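Local coordinates for protein putative NADPH:quinone reductase (Bacillus thuringiensis, PDB 3GMS) that is of unestablished function but probably reduces quinones with NADPH, as a member of the zinc-binding dehydrogenase family, at residues 39-45 against 326-332; 159-165 against 184-190. All blocks are in the same frame, centred on the assembly; numbering follows the deposited sequence.

Contact 1: 39-45 against 326-332; sequences MLVRPIN and KVFLTSY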
ATOM      1  N   MET A  39      -0.099  -6.543  19.031  1.00 22.17           N
ATOM      2  CA  MET A  39      -0.204  -5.345  18.147  1.00 21.27           C
ATOM      3  C   MET A  39      -0.399  -4.031  18.913  1.00 21.97           C
ATOM      4  O   MET A  39      -1.086  -3.983  19.940  1.00 22.77           O
ATOM      5  CB  MET A  39      -1.351  -5.538  17.155  1.00 20.29           C
ATOM      6  CG  MET A  39      -1.144  -6.733  16.150  1.00 20.81           C
ATOM      7  SD  MET A  39       0.460  -6.764  15.303  1.00 14.83           S
ATOM      8  CE  MET A  39       0.145  -5.358  14.161  1.00 15.59           C
ATOM      9  N   LEU A  40       0.207  -2.965  18.380  1.00 20.66           N
ATOM     10  CA  LEU A  40       0.079  -1.638  18.945  1.00 20.55           C
ATOM     11  C   LEU A  40      -0.812  -0.852  18.029  1.00 20.45           C
ATOM     12  O   LEU A  40      -1.833  -0.322  18.473  1.00 21.92           O
ATOM     13  CB  LEU A  40       1.444  -0.960  19.034  1.00 20.87           C
ATOM     14  CG  LEU A  40       2.427  -1.674  19.968  1.00 22.54           C
ATOM     15  CD1 LEU A  40       3.847  -1.160  19.760  1.00 23.84           C
ATOM     16  CD2 LEU A  40       2.024  -1.418  21.424  1.00 26.47           C
ATOM     17  N   VAL A  41      -0.474  -0.847  16.730  1.00 19.23           N
ATOM     18  CA  VAL A  41      -1.122   0.110  15.797  1.00 20.21           C
ATOM     19  C   VAL A  41      -1.230  -0.549  14.421  1.00 19.22           C
ATOM     20  O   VAL A  41      -0.266  -1.125  13.923  1.00 17.69           O
ATOM     21  CB  VAL A  41      -0.319   1.414  15.651  1.00 21.13           C
ATOM     22  CG1 VAL A  41      -0.923   2.359  14.561  1.00 22.71           C
ATOM     23  CG2 VAL A  41      -0.147   2.140  16.990  1.00 21.85           C
ATOM     24  N   ARG A  42      -2.402  -0.464  13.797  1.00 18.09           N
ATOM     25  CA  ARG A  42      -2.487  -0.815  12.341  1.00 18.74           C
ATOM     26  C   ARG A  42      -3.220   0.311  11.617  1.00 19.91           C
ATOM     27  O   ARG A  42      -4.180   0.850  12.179  1.00 21.03           O
ATOM     28  CB  ARG A  42      -3.298  -2.107  12.049  1.00 19.84           C
ATOM     29  CG  ARG A  42      -3.212  -3.192  13.110  1.00 20.27           C
ATOM     30  CD  ARG A  42      -4.285  -2.965  14.163  1.00 21.21           C
ATOM     31  NE  ARG A  42      -4.345  -3.966  15.244  1.00 18.43           N
ATOM     32  CZ  ARG A  42      -4.527  -3.679  16.534  1.00 19.21           C
ATOM     33  NH1 ARG A  42      -4.592  -2.427  16.985  1.00 21.90           N
ATOM     34  NH2 ARG A  42      -4.595  -4.681  17.418  1.00 23.29           N
ATOM     35  N   PRO A  43      -2.839   0.601  10.356  1.00 20.20           N
ATOM     36  CA  PRO A  43      -3.613   1.547   9.565  1.00 20.28           C
ATOM     37  C   PRO A  43      -4.855   0.825   9.045  1.00 21.68           C
ATOM     38  O   PRO A  43      -4.891  -0.413   8.972  1.00 22.53           O
ATOM     39  CB  PRO A  43      -2.655   1.866   8.408  1.00 21.26           C
ATOM     40  CG  PRO A  43      -2.029   0.487   8.088  1.00 19.14           C
ATOM     41  CD  PRO A  43      -1.806  -0.081   9.544  1.00 19.64           C
ATOM     42  N   ILE A  44      -5.876   1.599   8.693  1.00 21.96           N
ATOM     43  CA  ILE A  44      -6.954   1.094   7.871  1.00 21.96           C
ATOM     44  C   ILE A  44      -6.669   1.549   6.445  1.00 22.85           C
ATOM     45  O   ILE A  44      -6.896   2.704   6.076  1.00 24.00           O
ATOM     46  CB  ILE A  44      -8.330   1.582   8.357  1.00 22.42           C
ATOM     47  CG1 ILE A  44      -8.571   0.999   9.773  1.00 22.87           C
ATOM     48  CG2 ILE A  44      -9.438   1.125   7.341  1.00 22.86           C
ATOM     49  CD1 ILE A  44      -9.853   1.513  10.484  1.00 24.22           C
ATOM     50  N   ASN A  45      -6.111   0.656   5.646  1.00 22.21           N
ATOM     51  CA  ASN A  45      -5.876   1.006   4.254  1.00 23.48           C
ATOM     52  C   ASN A  45      -7.112   0.675   3.408  1.00 24.95           C
ATOM     53  O   ASN A  45      -7.729  -0.355   3.614  1.00 24.47           O
ATOM     54  CB  ASN A  45      -4.683   0.217   3.685  1.00 23.33           C
ATOM     55  CG  ASN A  45      -3.338   0.531   4.400  1.00 23.83           C
ATOM     56  OD1 ASN A  45      -3.081   1.664   4.782  1.00 25.20           O
ATOM     57  ND2 ASN A  45      -2.474  -0.481   4.525  1.00 24.96           N
ATOM     58  N   LYS A 326      -4.176   9.271   7.510  1.00 28.59           N
ATOM     59  CA  LYS A 326      -4.451   7.876   7.763  1.00 26.56           C
ATOM     60  C   LYS A 326      -5.239   7.622   9.070  1.00 25.37           C
ATOM     61  O   LYS A 326      -4.923   8.210  10.089  1.00 23.48           O
ATOM     62  CB  LYS A 326      -3.091   7.175   7.839  1.00 27.61           C
ATOM     63  CG  LYS A 326      -3.171   5.681   7.724  1.00 29.75           C
ATOM     64  CD  LYS A 326      -3.610   5.228   6.318  1.00 33.70           C
ATOM     65  CE  LYS A 326      -2.477   5.219   5.333  1.00 38.65           C
ATOM     66  NZ  LYS A 326      -2.909   4.534   4.095  1.00 38.73           N
ATOM     67  N   VAL A 327      -6.268   6.760   9.023  1.00 23.64           N
ATOM     68  CA  VAL A 327      -6.992   6.368  10.201  1.00 22.23           C
ATOM     69  C   VAL A 327      -6.346   5.094  10.750  1.00 21.60           C
ATOM     70  O   VAL A 327      -5.965   4.226   9.978  1.00 22.49           O
ATOM     71  CB  VAL A 327      -8.462   6.072   9.845  1.00 23.37           C
ATOM     72  CG1 VAL A 327      -9.249   5.630  11.113  1.00 22.87           C
ATOM     73  CG2 VAL A 327      -9.101   7.337   9.206  1.00 23.22           C
ATOM     74  N   PHE A 328      -6.186   4.993  12.052  1.00 20.59           N
ATOM     75  CA  PHE A 328      -5.563   3.805  12.656  1.00 20.95           C
ATOM     76  C   PHE A 328      -6.404   3.138  13.701  1.00 21.07           C
ATOM     77  O   PHE A 328      -7.198   3.804  14.400  1.00 20.24           O
ATOM     78  CB  PHE A 328      -4.231   4.206  13.337  1.00 20.88           C
ATOM     79  CG  PHE A 328      -3.200   4.767  12.401  1.00 22.52           C
ATOM     80  CD1 PHE A 328      -2.193   3.939  11.870  1.00 21.04           C
ATOM     81  CD2 PHE A 328      -3.187   6.124  12.075  1.00 20.62           C
ATOM     82  CE1 PHE A 328      -1.238   4.467  11.015  1.00 22.39           C
ATOM     83  CE2 PHE A 328      -2.232   6.657  11.178  1.00 23.13           C
ATOM     84  CZ  PHE A 328      -1.249   5.824  10.664  1.00 22.04           C
ATOM     85  N   LEU A 329      -6.147   1.831  13.867  1.00 19.29           N
ATOM     86  CA  LEU A 329      -6.721   1.019  14.941  1.00 20.30           C
ATOM     87  C   LEU A 329      -5.653   0.779  15.949  1.00 21.24           C
ATOM     88  O   LEU A 329      -4.598   0.232  15.614  1.00 20.91           O
ATOM     89  CB  LEU A 329      -7.196  -0.335  14.401  1.00 19.91           C
ATOM     90  CG  LEU A 329      -8.401  -0.271  13.445  1.00 20.18           C
ATOM     91  CD1 LEU A 329      -8.608  -1.576  12.668  1.00 23.40           C
ATOM     92  CD2 LEU A 329      -9.744   0.240  14.123  1.00 23.20           C
ATOM     93  N   THR A 330      -5.886   1.221  17.191  1.00 21.42           N
ATOM     94  CA  THR A 330      -4.778   1.227  18.133  1.00 24.07           C
ATOM     95  C   THR A 330      -5.135   0.314  19.307  1.00 25.33           C
ATOM     96  O   THR A 330      -6.325   0.059  19.566  1.00 27.08           O
ATOM     97  CB  THR A 330      -4.426   2.659  18.631  1.00 23.81           C
ATOM     98  OG1 THR A 330      -5.541   3.190  19.360  1.00 27.53           O
ATOM     99  CG2 THR A 330      -4.048   3.607  17.475  1.00 24.62           C
ATOM    100  N   SER A 331      -4.118  -0.185  20.002  1.00 26.00           N
ATOM    101  CA  SER A 331      -4.349  -1.128  21.095  1.00 28.22           C
ATOM    102  C   SER A 331      -3.401  -0.900  22.257  1.00 28.40           C
ATOM    103  O   SER A 331      -2.855  -1.848  22.792  1.00 30.94           O
ATOM    104  CB  SER A 331      -4.187  -2.568  20.589  1.00 28.11           C
ATOM    105  OG  SER A 331      -5.278  -2.971  19.784  1.00 30.64           O
ATOM    106  N   TYR A 332      -3.205   0.346  22.656  1.00 28.40           N
ATOM    107  CA  TYR A 332      -2.216   0.647  23.674  1.00 29.14           C
ATOM    108  C   TYR A 332      -2.665   0.234  25.088  1.00 30.40           C
ATOM    109  O   TYR A 332      -3.864   0.278  25.338  1.00 31.59           O
ATOM    110  CB  TYR A 332      -1.885   2.134  23.633  1.00 28.95           C
ATOM    111  CG  TYR A 332      -1.033   2.527  22.434  1.00 28.54           C
ATOM    112  CD1 TYR A 332      -1.567   3.283  21.391  1.00 26.88           C
ATOM    113  CD2 TYR A 332       0.315   2.158  22.356  1.00 28.21           C
ATOM    114  CE1 TYR A 332      -0.778   3.661  20.277  1.00 24.68           C
ATOM    115  CE2 TYR A 332       1.116   2.536  21.269  1.00 27.23           C
ATOM    116  CZ  TYR A 332       0.561   3.297  20.239  1.00 25.30           C
ATOM    117  OH  TYR A 332       1.365   3.650  19.188  1.00 24.41           O
TER
HETATM  118  O   HOH W   1      -7.048   5.532   6.516  1.00 25.92           O
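Arg42 reaches Ser331 and Leu329 through a bend in its chain: CG lies beside the backbone N, and a turn at chi2 (88°) carries the guanidinium back along its own strand toward 326-332. There NH1 and NH2 grip Ser331 OG end-on, at 2.9 Å from NH1 and 3.0 Å from NH2, with the hydroxyl oxygen near the guanidinium plane. NH1 also donates to Leu329 O, approaching from above the carbonyl plane, while Arg42 N meets the same oxygen in that plane; one carbonyl thus serves main chain and side chain together. Further bonds to Thr98 O and Gln100 O fix the rotation of the guanidinium.

Strand 34-43 here runs antiparallel to 326-330, in the mixed sheet of the GroES-like domain, so the C-terminal strand joins a domain built mainly from the start of the chain. Arg42 and Leu329 form the hydrogen-bonded pair; Val41 and Thr330 face each other as a non-hydrogen-bonded one. Strand 34-43 carries a classic beta bulge, Leu40 and Val41 both facing Val71 of strand 71-77.

Val41 splits its methyls: CG1, anti to the backbone N (chi1 174°), comes within 3.4 Å of Phe328 CD1, and CG2 meets the phenol end of Tyr332, whose OH bonds to Asp119. Ile44 CD1 lies 3.7 Å from Leu329 CG, and the Ile44 side chain also touches Ala313 and Val317 of helix 310-318. Lys326, at the start of strand 326-330, bends at chi2 and chi3 to bring NZ 3.0 Å from Asn45 OD1, while Asn45 ND2 is held by Glu69. A water bridges Ile44 O and Val327 N.

Contact 2: 159-165 against 184-190; sequences HLFAQLS and ELLRLGA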
ATOM      1  N   HIS A 159       1.706  10.258  -2.915  1.00 23.32           N
ATOM      2  CA  HIS A 159       2.645  11.091  -2.177  1.00 23.75           C
ATOM      3  C   HIS A 159       4.001  10.429  -2.084  1.00 23.32           C
ATOM      4  O   HIS A 159       5.015  11.094  -2.027  1.00 24.36           O
ATOM      5  CB  HIS A 159       2.141  11.294  -0.752  1.00 24.66           C
ATOM      6  CG  HIS A 159       1.030  12.275  -0.648  1.00 25.54           C
ATOM      7  ND1 HIS A 159      -0.150  12.147  -1.341  1.00 31.58           N
ATOM      8  CD2 HIS A 159       0.896  13.379   0.124  1.00 33.00           C
ATOM      9  CE1 HIS A 159      -0.945  13.160  -1.052  1.00 33.67           C
ATOM     10  NE2 HIS A 159      -0.332  13.925  -0.168  1.00 35.74           N
ATOM     11  N   LEU A 160       4.025   9.102  -2.080  1.00 22.37           N
ATOM     12  CA  LEU A 160       5.300   8.406  -2.062  1.00 22.38           C
ATOM     13  C   LEU A 160       6.016   8.451  -3.424  1.00 22.30           C
ATOM     14  O   LEU A 160       7.246   8.620  -3.486  1.00 22.06           O
ATOM     15  CB  LEU A 160       5.145   6.957  -1.556  1.00 21.34           C
ATOM     16  CG  LEU A 160       4.487   6.847  -0.171  1.00 22.59           C
ATOM     17  CD1 LEU A 160       4.403   5.405   0.263  1.00 23.63           C
ATOM     18  CD2 LEU A 160       5.206   7.664   0.878  1.00 24.12           C
ATOM     19  N   PHE A 161       5.261   8.287  -4.500  1.00 23.25           N
ATOM     20  CA  PHE A 161       5.861   8.389  -5.834  1.00 23.66           C
ATOM     21  C   PHE A 161       6.528   9.771  -6.023  1.00 23.75           C
ATOM     22  O   PHE A 161       7.611   9.880  -6.604  1.00 24.20           O
ATOM     23  CB  PHE A 161       4.807   8.127  -6.909  1.00 23.72           C
ATOM     24  CG  PHE A 161       4.485   6.658  -7.110  1.00 23.27           C
ATOM     25  CD1 PHE A 161       5.462   5.760  -7.556  1.00 22.53           C
ATOM     26  CD2 PHE A 161       3.203   6.186  -6.884  1.00 25.71           C
ATOM     27  CE1 PHE A 161       5.149   4.392  -7.742  1.00 22.86           C
ATOM     28  CE2 PHE A 161       2.890   4.823  -7.083  1.00 24.31           C
ATOM     29  CZ  PHE A 161       3.883   3.923  -7.526  1.00 21.51           C
ATOM     30  N   ALA A 162       5.887  10.814  -5.486  1.00 24.54           N
ATOM     31  CA  ALA A 162       6.443  12.184  -5.569  1.00 24.87           C
ATOM     32  C   ALA A 162       7.797  12.239  -4.896  1.00 25.23           C
ATOM     33  O   ALA A 162       8.770  12.759  -5.448  1.00 25.05           O
ATOM     34  CB  ALA A 162       5.486  13.203  -4.966  1.00 25.01           C
ATOM     35  N   GLN A 163       7.899  11.659  -3.702  1.00 25.40           N
ATOM     36  CA  GLN A 163       9.183  11.619  -3.033  1.00 24.67           C
ATOM     37  C   GLN A 163      10.212  10.732  -3.721  1.00 25.25           C
ATOM     38  O   GLN A 163      11.398  11.097  -3.810  1.00 25.28           O
ATOM     39  CB  GLN A 163       8.994  11.167  -1.569  1.00 25.01           C
ATOM     40  CG  GLN A 163       8.148  12.155  -0.754  1.00 24.32           C
ATOM     41  CD  GLN A 163       7.785  11.567   0.603  1.00 25.57           C
ATOM     42  OE1 GLN A 163       8.608  11.546   1.499  1.00 26.98           O
ATOM     43  NE2 GLN A 163       6.543  11.073   0.740  1.00 25.80           N
ATOM     44  N   LEU A 164       9.800   9.539  -4.157  1.00 24.74           N
ATOM     45  CA  LEU A 164      10.713   8.673  -4.904  1.00 24.31           C
ATOM     46  C   LEU A 164      11.270   9.334  -6.188  1.00 24.55           C
ATOM     47  O   LEU A 164      12.405   9.045  -6.590  1.00 24.02           O
ATOM     48  CB  LEU A 164      10.040   7.349  -5.247  1.00 23.81           C
ATOM     49  CG  LEU A 164       9.907   6.430  -4.020  1.00 23.83           C
ATOM     50  CD1 LEU A 164       9.009   5.250  -4.404  1.00 27.20           C
ATOM     51  CD2 LEU A 164      11.255   5.925  -3.516  1.00 26.32           C
ATOM     52  N   SER A 165      10.499  10.224  -6.800  1.00 25.09           N
ATOM     53  CA  SER A 165      11.048  10.913  -7.989  1.00 26.63           C
ATOM     54  C   SER A 165      12.337  11.706  -7.644  1.00 27.65           C
ATOM     55  O   SER A 165      13.264  11.785  -8.453  1.00 28.63           O
ATOM     56  CB  SER A 165      10.000  11.780  -8.674  1.00 27.12           C
ATOM     57  OG  SER A 165       9.744  12.989  -7.973  1.00 28.10           O
ATOM     58  N   GLU A 184       0.721  19.786  -1.706  1.00 33.09           N
ATOM     59  CA  GLU A 184       1.501  18.770  -1.019  1.00 32.66           C
ATOM     60  C   GLU A 184       2.354  17.994  -2.039  1.00 30.93           C
ATOM     61  O   GLU A 184       3.559  17.843  -1.837  1.00 29.40           O
ATOM     62  CB  GLU A 184       0.604  17.833  -0.211  1.00 34.90           C
ATOM     63  CG  GLU A 184      -0.301  18.551   0.838  1.00 38.02           C
ATOM     64  CD  GLU A 184      -1.732  18.854   0.342  1.00 44.34           C
ATOM     65  OE1 GLU A 184      -1.943  19.677  -0.625  1.00 44.30           O
ATOM     66  OE2 GLU A 184      -2.664  18.287   0.979  1.00 47.23           O
ATOM     67  N   LEU A 185       1.734  17.569  -3.142  1.00 29.15           N
ATOM     68  CA  LEU A 185       2.496  16.833  -4.190  1.00 28.38           C
ATOM     69  C   LEU A 185       3.669  17.640  -4.743  1.00 27.38           C
ATOM     70  O   LEU A 185       4.803  17.134  -4.834  1.00 26.75           O
ATOM     71  CB  LEU A 185       1.575  16.340  -5.314  1.00 27.63           C
ATOM     72  CG  LEU A 185       0.569  15.269  -4.909  1.00 28.34           C
ATOM     73  CD1 LEU A 185      -0.434  15.073  -5.976  1.00 27.54           C
ATOM     74  CD2 LEU A 185       1.370  13.950  -4.606  1.00 27.68           C
ATOM     75  N   LEU A 186       3.443  18.913  -5.087  1.00 27.69           N
ATOM     76  CA  LEU A 186       4.574  19.730  -5.503  1.00 28.98           C
ATOM     77  C   LEU A 186       5.688  19.850  -4.457  1.00 28.77           C
ATOM     78  O   LEU A 186       6.855  19.684  -4.803  1.00 28.99           O
ATOM     79  CB  LEU A 186       4.144  21.131  -5.983  1.00 29.24           C
ATOM     80  CG  LEU A 186       3.150  21.089  -7.143  1.00 29.93           C
ATOM     81  CD1 LEU A 186       2.457  22.428  -7.246  1.00 33.44           C
ATOM     82  CD2 LEU A 186       3.869  20.721  -8.467  1.00 32.68           C
ATOM     83  N   ARG A 187       5.317  20.126  -3.195  1.00 29.42           N
ATOM     84  CA  ARG A 187       6.275  20.176  -2.086  1.00 30.77           C
ATOM     85  C   ARG A 187       7.099  18.926  -1.976  1.00 29.88           C
ATOM     86  O   ARG A 187       8.309  18.988  -1.719  1.00 30.17           O
ATOM     87  CB  ARG A 187       5.575  20.355  -0.740  1.00 31.23           C
ATOM     88  CG  ARG A 187       5.198  21.757  -0.446  1.00 36.21           C
ATOM     89  CD  ARG A 187       4.812  21.926   1.016  1.00 40.43           C
ATOM     90  NE  ARG A 187       4.240  23.260   1.191  1.00 45.10           N
ATOM     91  CZ  ARG A 187       3.995  23.840   2.367  1.00 47.36           C
ATOM     92  NH1 ARG A 187       4.278  23.206   3.495  1.00 45.94           N
ATOM     93  NH2 ARG A 187       3.470  25.065   2.404  1.00 48.20           N
ATOM     94  N   LEU A 188       6.428  17.791  -2.145  1.00 29.73           N
ATOM     95  CA  LEU A 188       7.078  16.496  -1.994  1.00 29.25           C
ATOM     96  C   LEU A 188       7.942  16.162  -3.193  1.00 29.19           C
ATOM     97  O   LEU A 188       8.768  15.265  -3.119  1.00 29.33           O
ATOM     98  CB  LEU A 188       6.048  15.374  -1.734  1.00 30.00           C
ATOM     99  CG  LEU A 188       5.416  15.455  -0.326  1.00 30.36           C
ATOM    100  CD1 LEU A 188       4.172  14.614  -0.243  1.00 31.14           C
ATOM    101  CD2 LEU A 188       6.418  15.040   0.756  1.00 32.06           C
ATOM    102  N   GLY A 189       7.777  16.884  -4.298  1.00 28.43           N
ATOM    103  CA  GLY A 189       8.657  16.613  -5.414  1.00 28.85           C
ATOM    104  C   GLY A 189       8.091  16.302  -6.774  1.00 28.13           C
ATOM    105  O   GLY A 189       8.862  16.057  -7.696  1.00 28.97           O
ATOM    106  N   ALA A 190       6.775  16.361  -6.927  1.00 27.29           N
ATOM    107  CA  ALA A 190       6.163  16.152  -8.217  1.00 27.82           C
ATOM    108  C   ALA A 190       6.556  17.299  -9.174  1.00 29.29           C
ATOM    109  O   ALA A 190       6.483  18.476  -8.808  1.00 28.88           O
ATOM    110  CB  ALA A 190       4.660  16.072  -8.088  1.00 27.22           C
TER
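His159 presents its imidazole to two leucines that meet it differently. Leu185 CD2 sits over one ring face, 4.3 Å from the His159 ring centroid and 22° off the normal, a CH-pi contact displaced toward the rim; the two side chains cross at about a right angle. Leu188 comes in obliquely, its CD1 3.5 Å from His159 CD2. His159 ND1 bonds to Ser155 O, one turn earlier, which helps to set the ring's rotation. The carboxylate of Glu184 stands nearly perpendicular to the ring, with OE2 5.1 Å from His159 NE2, so any charge effect would act without direct contact.

Leu188 divides its isobutyl group between two residues a turn apart. While CD1 goes to His159, CD2 rests 3.7 Å from Gln163 CG and equally near its CD. Gln163 has CG beside its backbone N (chi1 -63°) and an extended chain beyond; its NE2 folds back to His159 O from above the carbonyl plane, and OE1 accepts from Arg297 N. The amide is therefore held at both ends as the leucine methyl packs against it.

Between these larger groups, Ala162 supplies a small surface: its CB is 3.9 Å from Leu188 CB and touches Ala190 as well. Its short side chain and the absence of one at Gly189, where phi is positive, let the main chains draw close. Gly189, the first residue after helix 182-188, closes it in a Schellman motif. Ser165 OG turns back to Ala162 O at 2.7 Å.

The axes of segments 159-165 and 184-188 approach to 8.6 Å and run nearly parallel, 25° apart. Both helices lie on one face of the parallel sheet, in successive beta-alpha-beta crossovers through strands 147-150, 171-176 and 192-195, consistent with the dinucleotide-binding Rossmann fold of this family.

Both contacts are largely buried, but they belong to different parts of the molecule: contact 1 to the mixed sheet of the GroES-like domain, contact 2 to the helical layer of the Rossmann domain. Their centres are about 25 Å apart, and they share no helix or strand. Residues 39-45 and 326-332, distant in sequence, are held by main-chain hydrogen bonds reinforced by a polar side-chain grip. In contrast, 159-165 and 184-190 are close in sequence and meet without a hydrogen bond between them, relying on aliphatic and aromatic packing. Contact 1 becomes exposed at Tyr332, the last modelled residue, whereas contact 2 opens partly toward solvent along helix 182-188.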